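Local coordinates for protein acylneuraminate lyase (Mycoplasma synoviae, PDB 4N4P) that is a TIM-barrel protein of the dihydrodipicolinate synthetase family that forms an assembly of four chains, at residues L196-T201 with I222-W226; A191-A195 with Y241-L246; V65-A70 with L97-Y103; A13-F18 with T51-L57. One frame throughout, in Å; residues are numbered along the deposited sequence.

Contact 1: L196-T201 with I222-W226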
# COMPACT_ATOMS: atom_id res chain seq x y z
N LEU A 196 20.55 -11.95 -4.39
CA LEU A 196 21.34 -13.14 -4.09
C LEU A 196 22.44 -12.87 -3.05
O LEU A 196 22.54 -13.59 -2.03
CB LEU A 196 21.95 -13.71 -5.39
CG LEU A 196 22.40 -15.19 -5.33
CD1 LEU A 196 22.52 -15.78 -6.74
CD2 LEU A 196 23.71 -15.38 -4.60
N ALA A 197 23.26 -11.87 -3.33
CA ALA A 197 24.40 -11.56 -2.47
C ALA A 197 23.95 -11.05 -1.11
O ALA A 197 24.59 -11.32 -0.09
CB ALA A 197 25.31 -10.55 -3.14
N MET A 198 22.83 -10.36 -1.06
CA MET A 198 22.30 -9.93 0.21
C MET A 198 21.80 -11.15 1.02
O MET A 198 22.01 -11.22 2.23
CB MET A 198 21.26 -8.82 -0.01
CG MET A 198 21.95 -7.41 -0.31
SD MET A 198 20.65 -6.32 -0.68
CE MET A 198 21.51 -4.95 -1.47
N GLY A 199 21.17 -12.11 0.32
CA GLY A 199 20.77 -13.38 0.92
C GLY A 199 21.98 -14.13 1.49
O GLY A 199 21.96 -14.59 2.65
N LEU A 200 23.03 -14.29 0.69
CA LEU A 200 24.27 -14.94 1.18
C LEU A 200 24.80 -14.28 2.43
O LEU A 200 25.20 -14.95 3.38
CB LEU A 200 25.38 -14.86 0.13
CG LEU A 200 25.30 -15.79 -1.09
CD1 LEU A 200 26.26 -15.20 -2.09
CD2 LEU A 200 25.64 -17.25 -0.76
N THR A 201 24.83 -12.95 2.41
CA THR A 201 25.35 -12.16 3.53
C THR A 201 24.59 -12.44 4.83
O THR A 201 25.18 -12.39 5.91
CB THR A 201 25.37 -10.67 3.17
OG1 THR A 201 26.25 -10.49 2.04
CG2 THR A 201 25.91 -9.83 4.36
N ILE A 222 28.68 -14.81 -8.60
CA ILE A 222 28.43 -14.00 -7.40
C ILE A 222 28.74 -14.82 -6.14
O ILE A 222 29.45 -14.36 -5.24
CB ILE A 222 26.98 -13.47 -7.34
CG1 ILE A 222 26.72 -12.46 -8.47
CG2 ILE A 222 26.70 -12.78 -6.00
CD1 ILE A 222 25.24 -12.28 -8.72
N ILE A 223 28.25 -16.05 -6.10
CA ILE A 223 28.48 -16.91 -4.94
C ILE A 223 29.98 -17.14 -4.76
O ILE A 223 30.51 -17.02 -3.64
CB ILE A 223 27.76 -18.26 -5.10
CG1 ILE A 223 26.24 -18.04 -5.11
CG2 ILE A 223 28.20 -19.22 -3.93
CD1 ILE A 223 25.40 -19.27 -5.46
N LYS A 224 30.67 -17.45 -5.85
CA LYS A 224 32.13 -17.72 -5.76
C LYS A 224 32.89 -16.48 -5.29
O LYS A 224 33.78 -16.58 -4.43
CB LYS A 224 32.69 -18.28 -7.06
CG LYS A 224 32.09 -19.65 -7.46
CD LYS A 224 32.09 -20.70 -6.31
CE LYS A 224 33.41 -21.47 -6.26
NZ LYS A 224 33.25 -22.87 -5.72
N ALA A 225 32.53 -15.32 -5.82
CA ALA A 225 33.16 -14.06 -5.38
C ALA A 225 32.89 -13.78 -3.89
O ALA A 225 33.78 -13.34 -3.16
CB ALA A 225 32.67 -12.85 -6.26
N TRP A 226 31.67 -14.06 -3.46
CA TRP A 226 31.28 -13.87 -2.07
C TRP A 226 32.09 -14.81 -1.19
O TRP A 226 32.66 -14.36 -0.20
CB TRP A 226 29.77 -14.10 -1.88
CG TRP A 226 29.30 -13.78 -0.52
CD1 TRP A 226 28.94 -12.54 -0.02
CD2 TRP A 226 29.17 -14.70 0.55
NE1 TRP A 226 28.56 -12.66 1.29
CE2 TRP A 226 28.69 -13.97 1.67
CE3 TRP A 226 29.37 -16.08 0.67
CZ2 TRP A 226 28.44 -14.57 2.90
CZ3 TRP A 226 29.12 -16.68 1.91
CH2 TRP A 226 28.66 -15.92 3.01

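Contact 2: A191-A195 with Y241-L246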
# COMPACT_ATOMS: atom_id res chain seq x y z
N ALA A 191 14.71 -17.02 -2.47
CA ALA A 191 14.05 -17.03 -3.77
C ALA A 191 13.85 -15.63 -4.34
O ALA A 191 12.93 -15.38 -5.12
CB ALA A 191 12.73 -17.80 -3.71
N TRP A 192 14.74 -14.70 -4.01
CA TRP A 192 14.70 -13.38 -4.64
C TRP A 192 16.01 -13.15 -5.39
O TRP A 192 17.01 -12.75 -4.80
CB TRP A 192 14.36 -12.27 -3.64
CG TRP A 192 14.27 -10.88 -4.28
CD1 TRP A 192 13.96 -10.59 -5.58
CD2 TRP A 192 14.51 -9.63 -3.63
NE1 TRP A 192 13.98 -9.21 -5.78
CE2 TRP A 192 14.30 -8.60 -4.60
CE3 TRP A 192 14.85 -9.27 -2.33
CZ2 TRP A 192 14.44 -7.25 -4.30
CZ3 TRP A 192 14.99 -7.91 -2.03
CH2 TRP A 192 14.79 -6.93 -3.01
N ASP A 193 15.99 -13.47 -6.69
CA ASP A 193 17.19 -13.55 -7.51
C ASP A 193 17.99 -12.25 -7.47
O ASP A 193 19.24 -12.26 -7.44
CB ASP A 193 16.82 -13.85 -8.98
CG ASP A 193 15.92 -15.08 -9.14
OD1 ASP A 193 15.07 -15.31 -8.27
OD2 ASP A 193 16.06 -15.81 -10.16
N GLU A 194 17.28 -11.13 -7.48
CA GLU A 194 17.96 -9.82 -7.50
C GLU A 194 18.69 -9.47 -6.20
O GLU A 194 19.35 -8.44 -6.09
CB GLU A 194 16.96 -8.74 -7.85
CG GLU A 194 16.36 -8.92 -9.23
CD GLU A 194 15.03 -8.17 -9.40
OE1 GLU A 194 14.30 -7.96 -8.39
OE2 GLU A 194 14.73 -7.78 -10.55
N ALA A 195 18.57 -10.33 -5.20
CA ALA A 195 19.19 -10.03 -3.91
C ALA A 195 20.06 -11.16 -3.44
O ALA A 195 20.28 -11.32 -2.23
CB ALA A 195 18.12 -9.71 -2.88
N TYR A 241 24.34 -8.94 -12.98
CA TYR A 241 23.23 -9.88 -12.86
C TYR A 241 21.89 -9.17 -12.84
O TYR A 241 20.91 -9.58 -13.46
CB TYR A 241 23.40 -10.78 -11.61
CG TYR A 241 22.61 -12.05 -11.75
CD1 TYR A 241 23.12 -13.14 -12.48
CD2 TYR A 241 21.30 -12.14 -11.24
CE1 TYR A 241 22.38 -14.29 -12.66
CE2 TYR A 241 20.54 -13.29 -11.42
CZ TYR A 241 21.09 -14.37 -12.13
OH TYR A 241 20.37 -15.51 -12.31
N ASN A 242 21.81 -8.08 -12.10
CA ASN A 242 20.51 -7.41 -11.99
C ASN A 242 20.17 -6.64 -13.25
O ASN A 242 19.02 -6.52 -13.59
CB ASN A 242 20.47 -6.53 -10.74
CG ASN A 242 20.37 -7.38 -9.45
OD1 ASN A 242 20.37 -8.62 -9.53
ND2 ASN A 242 20.26 -6.73 -8.30
N ASP A 243 21.21 -6.20 -13.97
CA ASP A 243 21.01 -5.64 -15.32
C ASP A 243 20.35 -6.73 -16.16
O ASP A 243 19.38 -6.48 -16.88
CB ASP A 243 22.34 -5.23 -15.97
CG ASP A 243 22.89 -3.92 -15.44
OD1 ASP A 243 22.21 -3.19 -14.70
OD2 ASP A 243 24.03 -3.63 -15.81
N TYR A 244 20.91 -7.93 -16.06
CA TYR A 244 20.42 -9.10 -16.81
C TYR A 244 18.97 -9.40 -16.47
O TYR A 244 18.15 -9.58 -17.37
CB TYR A 244 21.30 -10.32 -16.53
CG TYR A 244 20.60 -11.67 -16.56
CD1 TYR A 244 20.12 -12.22 -17.77
CD2 TYR A 244 20.43 -12.41 -15.36
CE1 TYR A 244 19.47 -13.48 -17.78
CE2 TYR A 244 19.81 -13.67 -15.37
CZ TYR A 244 19.32 -14.19 -16.57
OH TYR A 244 18.70 -15.43 -16.58
N VAL A 245 18.64 -9.44 -15.18
CA VAL A 245 17.27 -9.75 -14.79
C VAL A 245 16.29 -8.73 -15.38
O VAL A 245 15.29 -9.12 -15.98
CB VAL A 245 17.09 -9.85 -13.26
CG1 VAL A 245 15.63 -10.19 -12.93
CG2 VAL A 245 18.06 -10.94 -12.68
N LEU A 246 16.58 -7.44 -15.22
CA LEU A 246 15.70 -6.40 -15.76
C LEU A 246 15.58 -6.47 -17.31
O LEU A 246 14.48 -6.30 -17.88
CB LEU A 246 16.19 -5.01 -15.31
CG LEU A 246 15.99 -4.80 -13.81
CD1 LEU A 246 16.45 -3.41 -13.35
CD2 LEU A 246 14.53 -5.04 -13.43
O HOH W 1 21.53 -10.58 -7.82

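Contact 3: V65-A70 with L97-Y103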
# COMPACT_ATOMS: atom_id res chain seq x y z
N VAL A 65 4.78 -34.50 -15.31
CA VAL A 65 6.02 -33.69 -15.20
C VAL A 65 6.92 -34.23 -14.10
O VAL A 65 8.14 -34.34 -14.29
CB VAL A 65 5.73 -32.18 -14.98
CG1 VAL A 65 7.03 -31.39 -14.74
CG2 VAL A 65 5.03 -31.63 -16.24
N MET A 66 6.32 -34.57 -12.97
CA MET A 66 7.10 -35.09 -11.84
C MET A 66 7.82 -36.39 -12.22
O MET A 66 8.99 -36.60 -11.84
CB MET A 66 6.19 -35.32 -10.65
CG MET A 66 5.67 -34.02 -10.02
SD MET A 66 4.41 -34.23 -8.79
CE MET A 66 5.33 -34.97 -7.42
N LYS A 67 7.11 -37.26 -12.94
CA LYS A 67 7.71 -38.53 -13.39
C LYS A 67 8.84 -38.30 -14.37
O LYS A 67 9.92 -38.87 -14.23
CB LYS A 67 6.65 -39.44 -14.02
CG LYS A 67 5.65 -39.91 -13.04
CD LYS A 67 4.34 -40.32 -13.68
CE LYS A 67 3.44 -40.94 -12.66
NZ LYS A 67 4.12 -42.11 -11.99
N LEU A 68 8.59 -37.44 -15.35
CA LEU A 68 9.55 -37.20 -16.42
C LEU A 68 10.81 -36.56 -15.89
O LEU A 68 11.91 -36.88 -16.35
CB LEU A 68 8.94 -36.32 -17.51
CG LEU A 68 7.79 -36.87 -18.35
CD1 LEU A 68 7.17 -35.73 -19.16
CD2 LEU A 68 8.23 -38.03 -19.27
N VAL A 69 10.66 -35.67 -14.91
CA VAL A 69 11.83 -35.00 -14.33
C VAL A 69 12.69 -35.99 -13.54
O VAL A 69 13.93 -36.02 -13.69
CB VAL A 69 11.43 -33.80 -13.43
CG1 VAL A 69 12.60 -33.34 -12.58
CG2 VAL A 69 10.92 -32.64 -14.30
N ALA A 70 12.03 -36.80 -12.72
CA ALA A 70 12.75 -37.78 -11.90
C ALA A 70 13.49 -38.78 -12.79
O ALA A 70 14.65 -39.11 -12.51
CB ALA A 70 11.82 -38.48 -10.97
N LEU A 97 3.28 -39.04 -4.50
CA LEU A 97 4.03 -39.30 -5.72
C LEU A 97 5.48 -38.80 -5.62
O LEU A 97 6.39 -39.50 -6.05
CB LEU A 97 3.35 -38.68 -6.96
CG LEU A 97 4.00 -38.96 -8.31
CD1 LEU A 97 4.09 -40.46 -8.63
CD2 LEU A 97 3.29 -38.21 -9.46
N ALA A 98 5.67 -37.58 -5.09
CA ALA A 98 7.01 -37.03 -4.90
C ALA A 98 7.86 -38.00 -4.08
O ALA A 98 9.03 -38.22 -4.37
CB ALA A 98 6.94 -35.67 -4.20
N LYS A 99 7.26 -38.59 -3.06
CA LYS A 99 8.01 -39.49 -2.19
C LYS A 99 8.35 -40.79 -2.94
O LYS A 99 9.48 -41.29 -2.88
CB LYS A 99 7.19 -39.79 -0.94
CG LYS A 99 7.79 -40.91 -0.04
CD LYS A 99 9.16 -40.55 0.48
CE LYS A 99 9.68 -41.63 1.47
NZ LYS A 99 8.90 -41.61 2.75
N GLU A 100 7.35 -41.35 -3.61
CA GLU A 100 7.52 -42.52 -4.48
C GLU A 100 8.65 -42.31 -5.49
O GLU A 100 9.45 -43.24 -5.78
CB GLU A 100 6.19 -42.85 -5.18
CG GLU A 100 6.27 -44.01 -6.19
CD GLU A 100 5.02 -44.17 -7.04
OE1 GLU A 100 3.94 -44.43 -6.47
OE2 GLU A 100 5.11 -44.06 -8.29
N LEU A 101 8.74 -41.10 -6.03
CA LEU A 101 9.72 -40.81 -7.06
C LEU A 101 11.07 -40.35 -6.50
O LEU A 101 11.97 -40.03 -7.28
CB LEU A 101 9.18 -39.76 -8.06
CG LEU A 101 8.03 -40.25 -8.94
CD1 LEU A 101 7.39 -39.03 -9.59
CD2 LEU A 101 8.52 -41.24 -9.99
N LYS A 102 11.16 -40.32 -5.17
CA LYS A 102 12.40 -40.03 -4.43
C LYS A 102 12.83 -38.58 -4.57
O LYS A 102 14.03 -38.28 -4.64
CB LYS A 102 13.55 -40.97 -4.84
CG LYS A 102 13.20 -42.45 -4.94
CD LYS A 102 13.29 -43.12 -3.61
CE LYS A 102 13.81 -44.55 -3.77
NZ LYS A 102 14.61 -44.96 -2.58
N TYR A 103 11.86 -37.67 -4.62
CA TYR A 103 12.16 -36.23 -4.55
C TYR A 103 12.79 -35.92 -3.20
O TYR A 103 12.47 -36.55 -2.20
CB TYR A 103 10.87 -35.39 -4.76
CG TYR A 103 10.59 -35.17 -6.23
CD1 TYR A 103 10.08 -36.22 -7.03
CD2 TYR A 103 10.91 -33.96 -6.84
CE1 TYR A 103 9.88 -36.04 -8.41
CE2 TYR A 103 10.71 -33.76 -8.19
CZ TYR A 103 10.20 -34.82 -8.99
OH TYR A 103 10.04 -34.62 -10.34

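Contact 4: A13-F18 with T51-L57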
# COMPACT_ATOMS: atom_id res chain seq x y z
N ALA A 13 14.01 -22.56 -10.98
CA ALA A 13 12.59 -22.87 -10.97
C ALA A 13 12.21 -23.23 -12.41
O ALA A 13 11.99 -22.36 -13.26
CB ALA A 13 11.78 -21.69 -10.46
N MET A 14 12.20 -24.53 -12.67
CA MET A 14 12.15 -25.05 -14.03
C MET A 14 10.90 -24.63 -14.78
O MET A 14 9.82 -24.69 -14.23
CB MET A 14 12.17 -26.58 -13.99
CG MET A 14 12.54 -27.18 -15.35
SD MET A 14 12.40 -28.96 -15.31
CE MET A 14 10.65 -29.19 -15.54
N VAL A 15 11.07 -24.21 -16.03
CA VAL A 15 9.95 -23.97 -16.93
C VAL A 15 9.34 -25.31 -17.34
O VAL A 15 10.04 -26.33 -17.39
CB VAL A 15 10.39 -23.15 -18.17
CG1 VAL A 15 10.85 -21.76 -17.72
CG2 VAL A 15 11.51 -23.86 -18.97
N THR A 16 8.05 -25.30 -17.64
CA THR A 16 7.37 -26.50 -18.15
C THR A 16 7.11 -26.41 -19.67
O THR A 16 6.32 -25.59 -20.10
CB THR A 16 6.04 -26.78 -17.37
OG1 THR A 16 6.30 -26.81 -15.95
CG2 THR A 16 5.44 -28.14 -17.79
N PRO A 17 7.79 -27.24 -20.49
CA PRO A 17 7.57 -27.13 -21.93
C PRO A 17 6.17 -27.48 -22.39
O PRO A 17 5.62 -28.52 -22.02
CB PRO A 17 8.60 -28.12 -22.50
CG PRO A 17 9.70 -28.06 -21.50
CD PRO A 17 8.93 -28.14 -20.21
N PHE A 18 5.58 -26.60 -23.19
CA PHE A 18 4.33 -26.92 -23.86
C PHE A 18 4.52 -26.72 -25.35
O PHE A 18 5.32 -25.90 -25.76
CB PHE A 18 3.19 -26.00 -23.42
CG PHE A 18 2.94 -25.99 -21.93
CD1 PHE A 18 2.42 -27.10 -21.27
CD2 PHE A 18 3.21 -24.84 -21.20
CE1 PHE A 18 2.18 -27.06 -19.90
CE2 PHE A 18 2.97 -24.78 -19.84
CZ PHE A 18 2.47 -25.90 -19.18
N THR A 51 7.00 -20.46 -11.93
CA THR A 51 7.77 -20.35 -13.17
C THR A 51 7.52 -21.54 -14.07
O THR A 51 7.70 -21.46 -15.28
CB THR A 51 9.30 -20.24 -12.88
OG1 THR A 51 9.49 -19.22 -11.89
CG2 THR A 51 10.03 -19.85 -14.15
N GLY A 52 7.08 -22.64 -13.46
CA GLY A 52 6.66 -23.86 -14.19
C GLY A 52 5.20 -23.84 -14.63
O GLY A 52 4.68 -24.86 -15.07
N GLU A 53 4.56 -22.67 -14.54
CA GLU A 53 3.17 -22.50 -14.95
C GLU A 53 2.22 -23.50 -14.29
O GLU A 53 1.30 -24.00 -14.94
CB GLU A 53 3.08 -22.56 -16.49
CG GLU A 53 3.78 -21.34 -17.13
CD GLU A 53 3.94 -21.47 -18.64
OE1 GLU A 53 2.95 -21.30 -19.36
OE2 GLU A 53 5.07 -21.71 -19.11
N PHE A 54 2.45 -23.79 -13.01
CA PHE A 54 1.76 -24.92 -12.39
C PHE A 54 0.25 -24.75 -12.40
O PHE A 54 -0.46 -25.73 -12.52
CB PHE A 54 2.24 -25.23 -10.96
CG PHE A 54 1.75 -24.28 -9.93
CD1 PHE A 54 0.81 -24.71 -8.99
CD2 PHE A 54 2.24 -22.98 -9.87
CE1 PHE A 54 0.34 -23.84 -8.03
CE2 PHE A 54 1.79 -22.10 -8.91
CZ PHE A 54 0.83 -22.53 -7.98
N LEU A 55 -0.22 -23.52 -12.25
CA LEU A 55 -1.67 -23.25 -12.30
C LEU A 55 -2.32 -23.54 -13.64
O LEU A 55 -3.57 -23.63 -13.74
CB LEU A 55 -2.01 -21.81 -11.88
CG LEU A 55 -1.89 -21.52 -10.38
CD1 LEU A 55 -2.45 -20.15 -10.13
CD2 LEU A 55 -2.61 -22.58 -9.53
N LEU A 56 -1.50 -23.71 -14.67
CA LEU A 56 -1.98 -23.99 -16.01
C LEU A 56 -1.84 -25.46 -16.36
O LEU A 56 -2.14 -25.88 -17.48
CB LEU A 56 -1.20 -23.14 -17.04
CG LEU A 56 -1.14 -21.65 -16.71
CD1 LEU A 56 -0.42 -20.87 -17.80
CD2 LEU A 56 -2.53 -21.09 -16.47
N LEU A 57 -1.37 -26.24 -15.39
CA LEU A 57 -1.25 -27.69 -15.54
C LEU A 57 -2.46 -28.43 -15.00
O LEU A 57 -2.93 -28.12 -13.91
CB LEU A 57 -0.04 -28.21 -14.74
CG LEU A 57 1.33 -27.76 -15.23
CD1 LEU A 57 2.43 -28.23 -14.28
CD2 LEU A 57 1.51 -28.35 -16.63
O HOH W 2 6.87 -22.77 -17.52

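Contact 1: L196-T201 with I222-W226
W226 and L200 give up the most surface here, each burying close to 90 Å², and the contact is built round their meeting. The L200 CB lies 3.8 Å from the centroid of the five-membered ring of W226 and only 14° off the ring normal, a CH-pi contact over the face, while L200 CD1 reaches back to W226 CB at 3.7 Å. A branched leucine suits this place because its CB can cover the flat indole while CD1 still meets I223. The indole nitrogen is not wasted: W226 NE1 donates to T201 OG1 at 3.3 Å, with a bent angle of 136°. That hydroxyl in turn donates to A197 O at 2.8 Å, one turn back in its own helix.

The two helices belong to the outer layer of a TIM barrel: helix 196-201 comes after strand 187-190, and helix 212-227 comes after strand 206-209. Their short segments cross at -39° with axes 10.2 Å apart. I222 fills the N-terminal end of the interface, its CG2 lying 3.9 Å from A197 CB, where a small alanine lets the backbones come close. Beside it L196 CD2 packs on I223 CG1 at 3.7 Å. Along T201, A197 and W226 the contact borders a second subunit: T201 OG1 also hydrogen-bonds T201 OG1 of that chain, and W226 makes a cation-pi contact with its K231.

Contact 2: A191-A195 with Y241-L246
Residues 191-195 form the loop at the C-terminal end of TIM-barrel strand 187-190, with a 3-10 step at D193-E194 and a hydrogen bond from A195 N to W192 O of 2.9 Å. Facing it is the helical segment 241-246, and the backbones come closest at E194 and N242, whose CA atoms are 5.7 Å apart. N242 makes the polar join: its ND2 donates to E194 O at 2.9 Å, and a water bridges its OD1 (2.8 Å) to D193 O (2.9 Å). An amide suits this place because it can donate and accept at once. E194 turns its carboxylate along the turn, where OE1 accepts from W192 NE1 at 2.9 Å, while OE2 lies 3.5 Å from V245 CG1. F174 of a second subunit lies against W192, E194 and L246. D193 and Y241 each hydrogen-bond T211, in the loop after strand 206-209. The turn thus sits between that loop and helix 231-248, the first C-terminal helix added to the barrel, which packs on the eighth barrel helix, 212-227.

Contact 3: V65-A70 with L97-Y103
One strong hydrogen bond joins the two segments: Y103 OH donates to M66 O at 2.7 Å. This carbonyl also accepts the helical bond from A70 N, at 3.2 Å, so the phenol adds a second donor to an oxygen already in use. Y103 can reach it because the chain turns at K102, whose positive phi closes helix 88-100 in a Schellman motif, with Y103 N bonded to A98 O at 2.9 Å. At the outer margin K67 NZ and E100 OE2 are 4.3 Å apart, opposite charges near each other but beyond a salt bridge.

The packing between is apolar. M66 gives up the most surface to the other segment, and its flexible thioether puts CE 3.7 Å from A98 CB and SD 4.2 Å from L97 CD2. L101 CD1 lies 4.0 Å from M66 CB, and A70 is small enough to bring its CB within 4.1 Å of L101 CB and 4.0 Å of Y103 CE1. These are successive outer helices of the barrel, 59-73 and 88-100, with Y103 leading into strand 105-108 and resting on strands 44-47 and 78-82. The chemistry therefore grades from a buried tyrosine hydroxyl through aliphatic packing to charge at the outer margin.

Contact 4: A13-F18 with T51-L57
Two loops that follow neighbouring strands of the TIM barrel, 9-12 and 44-47, meet here at the C-terminal ends of those strands, the end where TIM barrels place their active sites. T16 has chi1 at -53° (m), which aims its hydroxyl across the gap: T16 OG1 donates to G52 O at 2.7 Å. Glycine suits position 52 because a CB there would be crowded by M14 O and T16 OG1, and its CA indeed sits only 3.3 Å from M14 O. T51, also m, turns its methyl inward, so that CG2 lies 3.3 Å from A13 O and 4.1 Å from V15 CG1.

E53 adopts left-handed helical backbone angles (phi 54°, psi 40°), and its extended chi2 carries the carboxylate back toward the first loop. There E53 OE2 forms a salt bridge with K258 of helix 253-263, which also bonds T16 O. F18, with chi1 at -56°, presents its ring edge to both partners: CE2 lies 3.5 Å from E53 OE1, and CE1 lies 3.6 Å from L57 CD2. The L57 side chain, m then t, brings its end closer than its CB bond would suggest, and reaches T16 CG2 as well. A water completes the join, accepting from T16 N at 2.8 Å and donating to T51 O at 2.7 Å and E53 OE2 at 2.6 Å.

In the fold
Three contacts lie within the barrel, and contact 2 joins one of its loops to the first of the C-terminal helices. The centre of contact 4 lies about 11 Å from the chain's centre, the innermost, and as a meeting of loops it relies on polar groups and water. Contacts 1 and 3 pair outer helices, their centres about 31 Å apart, both mainly apolar with a single hydrogen bond; contact 1 is more buried and borders a second subunit, whereas no other chain touches contact 3. Contact 2 meets the same subunit and joins contact 1 where I222 CD1 packs on Y241 CB at 3.7 Å. Contacts 3 and 4 touch through V69 with M14 and V65 with T16.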